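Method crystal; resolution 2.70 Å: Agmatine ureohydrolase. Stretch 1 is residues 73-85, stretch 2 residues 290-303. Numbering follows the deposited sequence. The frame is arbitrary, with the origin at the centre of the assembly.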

# COMPACT_ATOMS: atom_id res chain seq x y z
N TYR B 73 19.05 -7.91 -25.58
CA TYR B 73 18.72 -8.81 -26.69
C TYR B 73 18.49 -8.07 -28.01
O TYR B 73 19.00 -8.47 -29.05
N SER B 74 17.74 -6.99 -27.96
CA SER B 74 17.34 -6.29 -29.14
C SER B 74 18.47 -5.49 -29.77
O SER B 74 18.32 -4.95 -30.85
N TYR B 75 19.60 -5.39 -29.11
CA TYR B 75 20.71 -4.64 -29.67
C TYR B 75 21.97 -5.48 -29.82
O TYR B 75 22.89 -5.10 -30.52
N GLY B 76 21.99 -6.63 -29.18
CA GLY B 76 23.13 -7.52 -29.23
C GLY B 76 24.35 -6.87 -28.65
O GLY B 76 25.41 -6.95 -29.23
N ILE B 77 24.17 -6.22 -27.50
CA ILE B 77 25.21 -5.49 -26.81
C ILE B 77 25.26 -5.93 -25.37
O ILE B 77 24.24 -5.90 -24.67
N ASP B 78 26.46 -6.33 -24.95
CA ASP B 78 26.74 -6.70 -23.56
C ASP B 78 27.14 -5.43 -22.79
O ASP B 78 28.17 -4.80 -23.06
N LEU B 79 26.31 -5.07 -21.81
CA LEU B 79 26.51 -3.84 -21.07
C LEU B 79 27.70 -3.89 -20.13
O LEU B 79 28.29 -2.86 -19.82
N LEU B 80 28.06 -5.10 -19.70
CA LEU B 80 29.20 -5.34 -18.85
C LEU B 80 30.49 -4.94 -19.54
O LEU B 80 31.47 -4.57 -18.89
N ALA B 81 30.48 -5.01 -20.87
CA ALA B 81 31.63 -4.62 -21.64
C ALA B 81 31.38 -3.29 -22.39
O ALA B 81 32.00 -3.01 -23.42
N SER B 82 30.47 -2.48 -21.87
CA SER B 82 30.23 -1.16 -22.45
C SER B 82 30.78 0.06 -21.68
O SER B 82 30.40 1.17 -21.94
N GLY B 83 31.70 -0.16 -20.74
CA GLY B 83 32.37 0.96 -20.10
C GLY B 83 31.44 1.86 -19.29
O GLY B 83 31.39 3.06 -19.50
N MSE B 84 30.70 1.26 -18.36
CA MSE B 84 29.81 1.99 -17.47
C MSE B 84 30.46 2.15 -16.11
O MSE B 84 31.12 1.23 -15.61
N ALA B 85 30.21 3.30 -15.51
CA ALA B 85 30.61 3.60 -14.14
C ALA B 85 29.43 4.22 -13.39
O ALA B 85 28.57 4.85 -14.00
N LEU B 290 17.43 3.30 -19.64
CA LEU B 290 18.86 3.60 -19.54
C LEU B 290 19.68 2.53 -20.25
O LEU B 290 20.73 2.82 -20.79
N GLN B 291 19.20 1.29 -20.24
CA GLN B 291 19.87 0.24 -20.95
C GLN B 291 19.77 0.54 -22.42
O GLN B 291 20.75 0.45 -23.16
N VAL B 292 18.56 0.91 -22.84
CA VAL B 292 18.27 1.19 -24.23
C VAL B 292 19.17 2.30 -24.81
O VAL B 292 19.63 2.21 -25.94
N PHE B 293 19.40 3.35 -24.04
CA PHE B 293 20.26 4.40 -24.52
C PHE B 293 21.68 3.90 -24.76
O PHE B 293 22.22 4.09 -25.86
N ILE B 294 22.28 3.28 -23.76
CA ILE B 294 23.64 2.80 -23.88
C ILE B 294 23.75 1.75 -24.99
O ILE B 294 24.58 1.89 -25.88
N ALA B 295 22.89 0.74 -24.94
CA ALA B 295 22.95 -0.38 -25.86
C ALA B 295 22.80 0.07 -27.30
O ALA B 295 23.60 -0.30 -28.15
N SER B 296 21.78 0.85 -27.60
CA SER B 296 21.55 1.24 -28.98
C SER B 296 22.66 2.14 -29.50
O SER B 296 22.96 2.15 -30.70
N ARG B 297 23.28 2.90 -28.61
CA ARG B 297 24.43 3.71 -29.00
C ARG B 297 25.65 2.84 -29.30
O ARG B 297 26.39 3.12 -30.24
N GLU B 298 25.86 1.79 -28.50
CA GLU B 298 26.97 0.89 -28.72
C GLU B 298 26.79 0.13 -30.00
O GLU B 298 27.78 -0.17 -30.68
N LYS B 299 25.53 -0.18 -30.33
CA LYS B 299 25.18 -0.87 -31.60
C LYS B 299 25.59 -0.02 -32.78
O LYS B 299 26.01 -0.55 -33.80
N TYR B 300 25.48 1.29 -32.64
CA TYR B 300 25.83 2.18 -33.72
C TYR B 300 27.34 2.17 -33.92
O TYR B 300 27.81 2.01 -35.05
N TYR B 301 28.08 2.30 -32.83
CA TYR B 301 29.55 2.35 -32.90
C TYR B 301 30.22 1.03 -33.18
O TYR B 301 31.39 1.00 -33.54
N LYS B 302 29.49 -0.07 -33.03
CA LYS B 302 30.00 -1.38 -33.41
C LYS B 302 29.73 -1.60 -34.90
O LYS B 302 30.51 -2.23 -35.59
N GLU B 303 28.63 -1.07 -35.39
CA GLU B 303 28.30 -1.19 -36.81
C GLU B 303 29.06 -0.17 -37.67
O GLU B 303 29.62 -0.54 -38.70

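What fills the apolar centre of the contact? A295 lies on the face of the helix turned toward the loop and strands of the first stretch, and its methyl sits where the two backbones are close: the CA atoms of I77 and A295 are 5.7 Å apart. Y75, I77 and L79 all point toward the helix with chi1 in m. Around the methyl, A295 CB lies 3.8 Å from Y75 CD2, 4.1 Å from I77 CB and 4.3 Å from L79 CD2.

How is the Y75 ring held? S296 CB sits over one face, 3.5 Å from Y75 CE1, while K299 CD approaches the ring edge, 4.2 Å from Y75 CD1. Y75 OH reaches V292 CG1 at 3.7 Å. S296 is in p, and its hydroxyl turns back to the helix, S296 OG donating to V292 O at 2.8 Å.

What do the leucine and selenomethionine add? I294, m at chi1 and t at chi2, meets L79 through I294 CG2 and L79 CD2 at 3.7 Å, and M84 through I294 CD1 and M84 SE, also 3.7 Å. Q291 brings its amide alongside, with Q291 NE2 3.1 Å from L79 CD1. The amide nitrogen finds its hydrogen bond elsewhere in the structure.

Where does the packing turn polar? I77, m at both chi angles, extends I77 CD1 to within 3.8 Å of E298 CB. S82 OG lies 3.8 Å from E298 CG but donates to D78 O at 2.8 Å, bracing its own turn. Farther along the helix, K302 supplies the one hydrogen bond across the contact, a weak one from K302 NZ to G76 O at 3.2 Å. K299 instead spends its charge within the helix, in a salt bridge from K299 NZ to E303 OE2 at 2.9 Å.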

# COMPACT_ATOMS: atom_id res chain seq x y z
CB TYR B 73 17.48 -9.61 -26.28
CG TYR B 73 16.98 -10.58 -27.30
CD1 TYR B 73 15.66 -10.53 -27.76
CD2 TYR B 73 17.83 -11.58 -27.79
CE1 TYR B 73 15.21 -11.45 -28.71
CE2 TYR B 73 17.38 -12.50 -28.74
CZ TYR B 73 16.09 -12.42 -29.19
OH TYR B 73 15.68 -13.33 -30.13
CB SER B 74 16.20 -5.36 -28.79
OG SER B 74 15.14 -6.10 -28.23
CB TYR B 75 20.94 -3.40 -28.86
CG TYR B 75 19.72 -2.50 -28.81
CD1 TYR B 75 19.37 -1.70 -29.89
CD2 TYR B 75 18.93 -2.45 -27.67
CE1 TYR B 75 18.26 -0.87 -29.85
CE2 TYR B 75 17.82 -1.64 -27.60
CZ TYR B 75 17.49 -0.84 -28.69
OH TYR B 75 16.36 -0.04 -28.61
CB ILE B 77 24.92 -3.99 -26.84
CG1 ILE B 77 25.04 -3.47 -28.28
CG2 ILE B 77 25.83 -3.22 -25.85
CD1 ILE B 77 26.47 -3.54 -28.85
CB ASP B 78 27.84 -7.76 -23.52
CG ASP B 78 28.29 -8.10 -22.10
OD1 ASP B 78 27.54 -7.85 -21.13
OD2 ASP B 78 29.42 -8.64 -21.97
CB LEU B 79 25.23 -3.49 -20.32
CG LEU B 79 24.10 -3.14 -21.28
CD1 LEU B 79 22.81 -3.15 -20.53
CD2 LEU B 79 24.32 -1.77 -21.91
CB LEU B 80 29.26 -6.82 -18.48
CG LEU B 80 28.71 -7.17 -17.11
CD1 LEU B 80 28.96 -8.62 -16.77
CD2 LEU B 80 29.34 -6.23 -16.06
CB ALA B 81 32.00 -5.74 -22.60
CB SER B 82 28.74 -1.00 -22.70
OG SER B 82 28.29 -2.05 -23.53
CB MSE B 84 28.55 1.19 -17.26
CG MSE B 84 27.46 1.36 -18.28
SE MSE B 84 25.82 0.54 -17.53
CE MSE B 84 25.91 -1.14 -18.47
CB ALA B 85 31.79 4.56 -14.14
CB LEU B 290 19.28 3.73 -18.07
CG LEU B 290 20.70 3.38 -17.69
CD1 LEU B 290 21.58 4.49 -18.16
CD2 LEU B 290 20.78 3.21 -16.20
CB GLN B 291 19.23 -1.12 -20.67
CG GLN B 291 19.65 -1.75 -19.37
CD GLN B 291 19.47 -3.25 -19.37
OE1 GLN B 291 18.50 -3.79 -19.93
NE2 GLN B 291 20.43 -3.94 -18.76
CB VAL B 292 16.77 1.50 -24.43
CG1 VAL B 292 16.52 2.29 -25.71
CG2 VAL B 292 16.00 0.24 -24.43
CB PHE B 293 20.28 5.54 -23.53
CG PHE B 293 21.30 6.56 -23.83
CD1 PHE B 293 21.00 7.63 -24.65
CD2 PHE B 293 22.56 6.47 -23.31
CE1 PHE B 293 21.94 8.60 -24.91
CE2 PHE B 293 23.51 7.44 -23.58
CZ PHE B 293 23.20 8.51 -24.37
CB ILE B 294 24.20 2.26 -22.50
CG1 ILE B 294 24.32 3.39 -21.48
CG2 ILE B 294 25.53 1.60 -22.65
CD1 ILE B 294 24.64 2.91 -20.13
CB ALA B 295 21.93 -1.50 -25.51
CB SER B 296 20.22 1.93 -29.16
OG SER B 296 20.26 3.18 -28.53
CB ARG B 297 24.77 4.73 -27.91
CG ARG B 297 25.82 5.70 -28.33
CD ARG B 297 25.85 6.89 -27.39
NE ARG B 297 26.67 7.99 -27.92
CZ ARG B 297 27.99 8.03 -27.82
NH1 ARG B 297 28.62 7.04 -27.19
NH2 ARG B 297 28.68 9.05 -28.31
CB GLU B 298 27.15 -0.09 -27.54
CG GLU B 298 27.76 0.53 -26.27
CD GLU B 298 29.15 1.12 -26.50
OE1 GLU B 298 30.06 0.37 -26.86
OE2 GLU B 298 29.35 2.32 -26.28
CB LYS B 299 23.69 -1.15 -31.70
CG LYS B 299 23.29 -2.10 -32.82
CD LYS B 299 21.84 -1.83 -33.29
CE LYS B 299 21.08 -3.12 -33.69
NZ LYS B 299 21.49 -3.65 -35.00
CB TYR B 300 25.30 3.61 -33.50
CG TYR B 300 25.57 4.52 -34.67
CD1 TYR B 300 24.65 4.65 -35.70
CD2 TYR B 300 26.76 5.23 -34.77
CE1 TYR B 300 24.92 5.47 -36.79
CE2 TYR B 300 27.03 6.04 -35.84
CZ TYR B 300 26.12 6.16 -36.85
OH TYR B 300 26.40 6.99 -37.92
CB TYR B 301 30.16 3.10 -31.71
CG TYR B 301 29.65 4.52 -31.74
CD1 TYR B 301 30.26 5.50 -32.57
CD2 TYR B 301 28.49 4.88 -31.02
CE1 TYR B 301 29.75 6.80 -32.63
CE2 TYR B 301 27.97 6.17 -31.07
CZ TYR B 301 28.60 7.13 -31.87
OH TYR B 301 28.08 8.43 -31.91
CB LYS B 302 29.36 -2.48 -32.56
CG LYS B 302 29.68 -3.89 -33.03
CD LYS B 302 28.69 -4.95 -32.51
CE LYS B 302 29.14 -5.51 -31.16
NZ LYS B 302 28.22 -6.63 -30.73
CB GLU B 303 26.80 -1.05 -37.03
CG GLU B 303 26.00 -2.32 -36.78
CD GLU B 303 24.48 -2.07 -36.87
OE1 GLU B 303 24.06 -0.90 -37.08
OE2 GLU B 303 23.71 -3.05 -36.73